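Long-range contact in histone fold protein (Methanopyrus kandleri, PDB 1F1E), which is an archaeal histone with two histone-fold repeats in one chain, and probably binds and compacts DNA: residues I10-R15 with D79-G84. Residues are numbered along the deposited sequence; the frame is centred on the assembly and turned at random.
Sequences IERIFR and DGELFG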
ATOM      1  N   ILE A  10     -15.861  14.247  -6.330  1.00 16.39           N
ATOM      2  CA  ILE A  10     -15.083  13.071  -6.750  1.00 14.84           C
ATOM      3  C   ILE A  10     -14.772  13.112  -8.234  1.00 15.74           C
ATOM      4  O   ILE A  10     -13.626  12.951  -8.655  1.00 18.66           O
ATOM      5  CB  ILE A  10     -15.775  11.771  -6.374  1.00 15.31           C
ATOM      6  CG1 ILE A  10     -15.920  11.637  -4.831  1.00 16.07           C
ATOM      7  CG2 ILE A  10     -15.072  10.578  -6.977  1.00 13.73           C
ATOM      8  CD1 ILE A  10     -16.797  10.449  -4.480  1.00 17.34           C
ATOM      9  N   GLU A  11     -15.819  13.350  -9.035  1.00 17.19           N
ATOM     10  CA  GLU A  11     -15.574  13.439 -10.447  1.00 18.34           C
ATOM     11  C   GLU A  11     -14.648  14.562 -10.873  1.00 18.29           C
ATOM     12  O   GLU A  11     -13.821  14.254 -11.680  1.00 20.62           O
ATOM     13  CB  GLU A  11     -16.944  13.667 -11.150  1.00 19.05           C
ATOM     14  CG  GLU A  11     -16.756  13.586 -12.648  1.00 22.78           C
ATOM     15  CD  GLU A  11     -18.008  13.809 -13.439  1.00 23.55           C
ATOM     16  OE1 GLU A  11     -19.113  13.851 -12.832  1.00 24.46           O
ATOM     17  OE2 GLU A  11     -17.848  13.961 -14.667  1.00 30.20           O
ATOM     18  N   ARG A  12     -14.855  15.785 -10.335  1.00 17.70           N
ATOM     19  CA  ARG A  12     -13.965  16.862 -10.780  1.00 18.79           C
ATOM     20  C   ARG A  12     -12.493  16.546 -10.455  1.00 17.13           C
ATOM     21  O   ARG A  12     -11.586  16.828 -11.219  1.00 19.00           O
ATOM     22  CB  ARG A  12     -14.344  18.237 -10.226  1.00 18.70           C
ATOM     23  CG  ARG A  12     -15.675  18.771 -10.793  1.00 22.01           C
ATOM     24  CD  ARG A  12     -15.861  20.209 -10.285  1.00 23.47           C
ATOM     25  NE  ARG A  12     -16.125  20.169  -8.841  1.00 23.99           N
ATOM     26  CZ  ARG A  12     -17.308  20.037  -8.267  1.00 24.75           C
ATOM     27  NH1 ARG A  12     -18.441  19.929  -8.956  1.00 26.22           N
ATOM     28  NH2 ARG A  12     -17.401  20.022  -6.963  1.00 22.71           N
ATOM     29  N   ILE A  13     -12.322  15.965  -9.250  1.00 15.68           N
ATOM     30  CA  ILE A  13     -10.973  15.753  -8.769  1.00 15.16           C
ATOM     31  C   ILE A  13     -10.338  14.683  -9.642  1.00 15.83           C
ATOM     32  O   ILE A  13      -9.209  14.791 -10.080  1.00 16.37           O
ATOM     33  CB  ILE A  13     -10.960  15.458  -7.293  1.00 14.66           C
ATOM     34  CG1 ILE A  13     -11.389  16.676  -6.472  1.00 14.85           C
ATOM     35  CG2 ILE A  13      -9.623  14.958  -6.819  1.00 15.09           C
ATOM     36  CD1 ILE A  13     -11.853  16.305  -5.060  1.00 15.09           C
ATOM     37  N   PHE A  14     -11.053  13.584  -9.851  1.00 16.50           N
ATOM     38  CA  PHE A  14     -10.501  12.531 -10.727  1.00 16.68           C
ATOM     39  C   PHE A  14     -10.184  13.088 -12.102  1.00 18.48           C
ATOM     40  O   PHE A  14      -9.149  12.802 -12.704  1.00 18.91           O
ATOM     41  CB  PHE A  14     -11.537  11.427 -10.822  1.00 17.21           C
ATOM     42  CG  PHE A  14     -11.095  10.231 -11.604  1.00 14.70           C
ATOM     43  CD1 PHE A  14     -11.413  10.081 -12.921  1.00 15.62           C
ATOM     44  CD2 PHE A  14     -10.324   9.244 -10.992  1.00 13.54           C
ATOM     45  CE1 PHE A  14     -11.021   8.976 -13.662  1.00 15.09           C
ATOM     46  CE2 PHE A  14      -9.907   8.175 -11.720  1.00 13.89           C
ATOM     47  CZ  PHE A  14     -10.252   8.031 -13.045  1.00 15.00           C
ATOM     48  N   ARG A  15     -11.119  13.916 -12.595  1.00 19.95           N
ATOM     49  CA  ARG A  15     -10.939  14.465 -13.942  1.00 22.75           C
ATOM     50  C   ARG A  15      -9.757  15.408 -14.047  1.00 23.24           C
ATOM     51  O   ARG A  15      -9.147  15.647 -15.093  1.00 23.09           O
ATOM     52  CB  ARG A  15     -12.265  15.153 -14.322  1.00 25.21           C
ATOM     53  CG  ARG A  15     -12.778  15.121 -15.693  1.00 29.86           C
ATOM     54  CD  ARG A  15     -14.023  15.990 -15.807  1.00 31.58           C
ATOM     55  NE  ARG A  15     -15.245  15.183 -15.930  1.00 32.27           N
ATOM     56  CZ  ARG A  15     -15.563  14.583 -17.081  1.00 32.01           C
ATOM     57  NH1 ARG A  15     -16.674  13.870 -17.170  1.00 33.73           N
ATOM     58  NH2 ARG A  15     -14.774  14.682 -18.143  1.00 32.89           N
ATOM     59  N   ASP A  79      -2.677  21.402  -5.393  1.00 19.60           N
ATOM     60  CA  ASP A  79      -3.384  22.639  -5.350  1.00 22.37           C
ATOM     61  C   ASP A  79      -4.710  22.572  -6.150  1.00 23.06           C
ATOM     62  O   ASP A  79      -5.247  23.598  -6.511  1.00 25.56           O
ATOM     63  CB  ASP A  79      -2.578  23.810  -5.912  1.00 29.52           C
ATOM     64  N   GLY A  80      -5.207  21.375  -6.371  1.00 22.42           N
ATOM     65  CA  GLY A  80      -6.511  21.173  -6.983  1.00 21.74           C
ATOM     66  C   GLY A  80      -7.655  21.327  -5.996  1.00 20.95           C
ATOM     67  O   GLY A  80      -7.548  21.844  -4.873  1.00 23.13           O
ATOM     68  N   GLU A  81      -8.826  20.899  -6.433  1.00 19.81           N
ATOM     69  CA  GLU A  81     -10.021  20.890  -5.613  1.00 18.46           C
ATOM     70  C   GLU A  81      -9.855  20.012  -4.378  1.00 16.47           C
ATOM     71  O   GLU A  81      -9.309  18.904  -4.405  1.00 15.21           O
ATOM     72  CB  GLU A  81     -11.222  20.413  -6.442  1.00 19.40           C
ATOM     73  CG  GLU A  81     -12.490  20.629  -5.591  1.00 19.15           C
ATOM     74  CD  GLU A  81     -13.786  20.378  -6.335  1.00 20.86           C
ATOM     75  OE1 GLU A  81     -13.675  20.325  -7.556  1.00 23.22           O
ATOM     76  OE2 GLU A  81     -14.872  20.238  -5.653  1.00 23.62           O
ATOM     77  N   LEU A  82     -10.377  20.461  -3.236  1.00 16.58           N
ATOM     78  CA  LEU A  82     -10.370  19.729  -1.981  1.00 15.18           C
ATOM     79  C   LEU A  82     -11.796  19.476  -1.510  1.00 14.63           C
ATOM     80  O   LEU A  82     -12.709  20.223  -1.898  1.00 17.01           O
ATOM     81  CB  LEU A  82      -9.641  20.536  -0.913  1.00 16.28           C
ATOM     82  CG  LEU A  82      -8.144  20.743  -1.125  1.00 17.65           C
ATOM     83  CD1 LEU A  82      -7.711  21.948  -0.280  1.00 21.76           C
ATOM     84  CD2 LEU A  82      -7.397  19.448  -0.866  1.00 17.04           C
ATOM     85  N   PHE A  83     -11.955  18.407  -0.766  1.00 14.38           N
ATOM     86  CA  PHE A  83     -13.286  18.278  -0.191  1.00 14.86           C
ATOM     87  C   PHE A  83     -13.485  19.270   0.924  1.00 14.34           C
ATOM     88  O   PHE A  83     -12.552  19.885   1.412  1.00 15.63           O
ATOM     89  CB  PHE A  83     -13.356  16.837   0.310  1.00 15.44           C
ATOM     90  CG  PHE A  83     -13.358  15.785  -0.795  1.00 15.56           C
ATOM     91  CD1 PHE A  83     -14.406  15.668  -1.682  1.00 16.21           C
ATOM     92  CD2 PHE A  83     -12.280  14.946  -0.910  1.00 15.07           C
ATOM     93  CE1 PHE A  83     -14.405  14.702  -2.671  1.00 16.14           C
ATOM     94  CE2 PHE A  83     -12.266  13.960  -1.867  1.00 14.69           C
ATOM     95  CZ  PHE A  83     -13.312  13.829  -2.732  1.00 15.88           C
ATOM     96  N   GLY A  84     -14.733  19.398   1.424  1.00 15.48           N
ATOM     97  CA  GLY A  84     -14.984  20.256   2.557  1.00 15.11           C
ATOM     98  C   GLY A  84     -14.322  19.742   3.825  1.00 13.72           C
ATOM     99  O   GLY A  84     -14.287  18.516   4.006  1.00 14.68           O
TER
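Glu81 reaches across to Arg12 on helix 7-15 and meets its guanidinium side-on, in a two-pronged salt bridge. Arg12 NE gives its hydrogen to Glu81 OE1 at 2.8 Å, and Arg12 NH2 gives one to Glu81 OE2 at 2.9 Å, both bonds close to straight. Each oxygen uses its syn lone pair, and the two planes lie only 5° apart, so the pairing fixes the rotation of both flat groups. Glu81 gets there with CG anti to its backbone N (chi1 -171°) and the chain extended beyond it; the Arg12 chain bends at chi3, the torsion that places the bonding NE. Next to Arg12 on the helix, the buried Ile13 carries the apolar half of the contact. Its CG1 rests against Glu81 CB at 3.7 Å, the two side chains crossing at about a right angle. Ile13 CD1 then sits over one face of the Phe83 ring, shifted toward the rim, in a CH-pi contact 3.9 Å from the ring centroid. Ile10 CG1 approaches Phe83 CZ at 4.0 Å and extends this apolar patch. An alanine in place of Glu81 would probably leave the Arg12 guanidinium without its carboxylate mate and set it free to turn, although CB would still touch Ile13. Gln16 and Tyr78 hold the Glu81 backbone at its N and O. The loop between helices 60-70 and 85-94, which links the two histone-fold repeats, is thus pinned to the first helix of the chain, while Ile13 and Phe83 both pack on Cys113 of helix 102-129 and Ile10 touches Val35 of helix 25-51.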